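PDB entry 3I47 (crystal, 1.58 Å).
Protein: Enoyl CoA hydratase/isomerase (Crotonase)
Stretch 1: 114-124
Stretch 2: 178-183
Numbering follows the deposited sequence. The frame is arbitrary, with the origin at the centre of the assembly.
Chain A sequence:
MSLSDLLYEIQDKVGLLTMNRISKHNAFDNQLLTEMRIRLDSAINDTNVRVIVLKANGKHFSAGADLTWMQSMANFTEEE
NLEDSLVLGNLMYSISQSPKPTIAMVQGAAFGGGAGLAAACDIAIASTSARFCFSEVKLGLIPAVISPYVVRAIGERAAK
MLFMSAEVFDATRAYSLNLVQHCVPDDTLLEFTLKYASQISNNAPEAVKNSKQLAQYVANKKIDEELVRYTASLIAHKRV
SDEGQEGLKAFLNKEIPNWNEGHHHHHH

Stretch 1 114-124: GAGLAAACDIA
Stretch 2 (178-183) NLVQHC

Three hydrogen bonds, all involving Gln 181, fasten the two stretches of this crotonase-family chain together. The backbone N of Gln 181 donates to the backbone O of Ala 124 (N to O 2.9 Å, 160° at the hydrogen), and the carboxamide of the same residue turns back to the chain just before that carbonyl. There, Gln 181 OE1 accepts from Ala 124 N at 2.9 Å with a nearly straight angle of 169°, while Gln 181 NE2 donates to Asp 122 O at 3.0 Å and 158°. A glutamine suits this position because its amide carries one acceptor and one donor and can serve an N-H and a carbonyl of the facing backbone at once. Its CA-to-CB bond points toward stretch 1, with chi1 at -66° (m), chi2 between wells at 104° and chi3 at -43°. The backbone of Gln 181 lies at phi/psi -108/-7.

The first stretch reaches these bonds from the end of a helix that begins earlier in the chain and runs through residue 120, with phi near -65° and psi near -37°. Ala 120 N bonds to Gly 116 O at 3.0 Å, and Cys 121 N to Leu 117 O at 3.2 Å; the earlier bonds, Ala 118 N to Gly 114 O at 3.5 Å and Ala 119 N to Ala 115 O at 3.4 Å, are weak. Cys 121 leaves the helix at -70/157, Asp 122 returns to -64/-40, and Ile 123 and Ala 124 are extended at -135/138 and -127/136. The side chain of Asp 122 (m, chi2 -41°) starts away from stretch 2, and its carboxylate oxygens are hydrogen-bonded elsewhere in the structure; its contribution here is the main-chain carbonyl.

The second stretch begins with Asn 178 at positive phi (74/14), closing a preceding helix in a Schellman motif. Leu 179 follows at -66/-45, Val 180 at -114/148, and His 182 and Cys 183 form the start of a strand at -144/138 and -132/116. In register, the CA atoms of Ala 124 and Val 180 lie 4.6 Å apart, and those of Ala 119 and Leu 179 6.0 Å.

Ala 124 is buried, and its CA-to-CB bond points toward stretch 2; its small methyl fits a close approach: CB lies 3.5 Å from Leu 179 O and 3.8 Å from Val 180 CG1. Val 180, with chi1 at -53° (m), also brings its CB within 3.4 Å of Ala 124 O. Packing extends from here to the helix through Leu 179. Its CA-to-CB bond runs sideways, but the t, p rotamer (179°, 58°) brings the end of the side chain nearer, placing CD1 3.7 Å from Ala 119 CB and 4.4 Å from Ala 118 CB. The Ala 119 methyl, with the Ala 118 methyl farther off, gives the leucine an apolar surface to pack on.

Ile 123 and His 182, both partly exposed, also meet: Ile 123 (m, t) sets CG2 4.1 Å from His 182 CD2, at the edge of the imidazole and near its plane. His 182 has chi1 -57° (m) and chi2 -86°. The contact buries 356 Å² in all, both sides summed.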

# COMPACT_ATOMS: atom_id res chain seq x y z
N GLY A 114 4.55 -9.59 3.29
CA GLY A 114 3.59 -9.27 2.24
C GLY A 114 2.26 -8.76 2.76
O GLY A 114 1.67 -7.84 2.21
N ALA A 115 1.79 -9.36 3.86
CA ALA A 115 0.56 -8.88 4.51
C ALA A 115 0.76 -7.47 5.03
O ALA A 115 -0.16 -6.64 5.01
CB ALA A 115 0.16 -9.81 5.64
N GLY A 116 1.98 -7.18 5.50
CA GLY A 116 2.31 -5.83 5.93
C GLY A 116 2.24 -4.81 4.81
O GLY A 116 1.78 -3.68 5.02
N LEU A 117 2.69 -5.18 3.61
CA LEU A 117 2.63 -4.24 2.48
C LEU A 117 1.21 -3.77 2.20
O LEU A 117 1.00 -2.59 1.92
CB LEU A 117 3.22 -4.85 1.20
CG LEU A 117 4.70 -5.20 1.18
CD1 LEU A 117 5.06 -5.60 -0.25
CD2 LEU A 117 5.59 -4.05 1.65
N ALA A 118 0.24 -4.69 2.30
CA ALA A 118 -1.17 -4.34 2.12
C ALA A 118 -1.60 -3.29 3.14
O ALA A 118 -2.32 -2.36 2.80
CB ALA A 118 -2.05 -5.60 2.23
N ALA A 119 -1.14 -3.42 4.38
CA ALA A 119 -1.48 -2.46 5.42
C ALA A 119 -0.79 -1.09 5.25
O ALA A 119 -1.34 -0.06 5.63
CB ALA A 119 -1.17 -3.05 6.81
N ALA A 120 0.42 -1.08 4.69
CA ALA A 120 1.17 0.16 4.53
C ALA A 120 0.59 1.03 3.42
O ALA A 120 0.70 2.26 3.46
CB ALA A 120 2.64 -0.15 4.23
N CYS A 121 0.02 0.37 2.41
CA CYS A 121 -0.63 1.09 1.30
C CYS A 121 -1.92 1.75 1.79
O CYS A 121 -2.52 1.31 2.77
CB CYS A 121 -0.94 0.13 0.15
SG CYS A 121 0.54 -0.39 -0.75
N ASP A 122 -2.35 2.78 1.08
CA ASP A 122 -3.62 3.44 1.44
C ASP A 122 -4.80 2.49 1.27
O ASP A 122 -5.74 2.49 2.07
CB ASP A 122 -3.91 4.66 0.56
CG ASP A 122 -2.90 5.76 0.70
OD1 ASP A 122 -2.44 6.06 1.83
OD2 ASP A 122 -2.58 6.34 -0.35
N ILE A 123 -4.75 1.71 0.20
CA ILE A 123 -5.87 0.89 -0.24
C ILE A 123 -5.34 -0.49 -0.59
O ILE A 123 -4.28 -0.59 -1.21
CB ILE A 123 -6.55 1.47 -1.50
CG1 ILE A 123 -7.12 2.88 -1.22
CG2 ILE A 123 -7.64 0.53 -2.02
CD1 ILE A 123 -7.33 3.70 -2.51
N ALA A 124 -6.05 -1.54 -0.19
CA ALA A 124 -5.71 -2.88 -0.62
C ALA A 124 -6.94 -3.55 -1.23
O ALA A 124 -8.06 -3.41 -0.73
CB ALA A 124 -5.12 -3.73 0.55
N ASN A 178 -11.02 -4.37 7.58
CA ASN A 178 -10.53 -3.18 6.89
C ASN A 178 -9.05 -3.25 6.48
O ASN A 178 -8.47 -2.22 6.12
CB ASN A 178 -10.74 -1.90 7.73
CG ASN A 178 -12.19 -1.42 7.76
OD1 ASN A 178 -13.06 -1.92 7.06
ND2 ASN A 178 -12.44 -0.41 8.59
N LEU A 179 -8.45 -4.44 6.51
CA LEU A 179 -7.11 -4.60 5.92
C LEU A 179 -7.23 -4.39 4.42
O LEU A 179 -6.39 -3.71 3.80
CB LEU A 179 -6.53 -5.98 6.22
CG LEU A 179 -5.14 -6.27 5.62
CD1 LEU A 179 -4.13 -5.23 6.10
CD2 LEU A 179 -4.70 -7.67 6.00
N VAL A 180 -8.25 -5.00 3.82
CA VAL A 180 -8.57 -4.73 2.42
C VAL A 180 -9.91 -4.02 2.34
O VAL A 180 -10.80 -4.27 3.18
CB VAL A 180 -8.55 -5.98 1.50
CG1 VAL A 180 -7.23 -6.73 1.64
CG2 VAL A 180 -9.69 -6.88 1.76
N GLN A 181 -10.05 -3.16 1.34
CA GLN A 181 -11.29 -2.38 1.16
C GLN A 181 -12.14 -2.83 -0.01
O GLN A 181 -13.27 -2.32 -0.19
CB GLN A 181 -10.96 -0.90 1.01
CG GLN A 181 -10.36 -0.24 2.24
CD GLN A 181 -8.87 0.01 2.11
OE1 GLN A 181 -8.12 -0.84 1.64
NE2 GLN A 181 -8.43 1.19 2.55
N HIS A 182 -11.62 -3.75 -0.82
CA HIS A 182 -12.33 -4.32 -1.96
C HIS A 182 -11.96 -5.78 -2.08
O HIS A 182 -10.79 -6.15 -1.94
CB HIS A 182 -11.93 -3.62 -3.27
CG HIS A 182 -12.16 -2.14 -3.24
ND1 HIS A 182 -13.37 -1.58 -3.57
CD2 HIS A 182 -11.34 -1.12 -2.90
CE1 HIS A 182 -13.28 -0.26 -3.44
NE2 HIS A 182 -12.07 0.04 -3.02
N CYS A 183 -12.96 -6.61 -2.35
CA CYS A 183 -12.76 -8.04 -2.51
C CYS A 183 -13.50 -8.40 -3.79
O CYS A 183 -14.73 -8.23 -3.89
CB CYS A 183 -13.31 -8.76 -1.28
SG CYS A 183 -13.04 -10.55 -1.24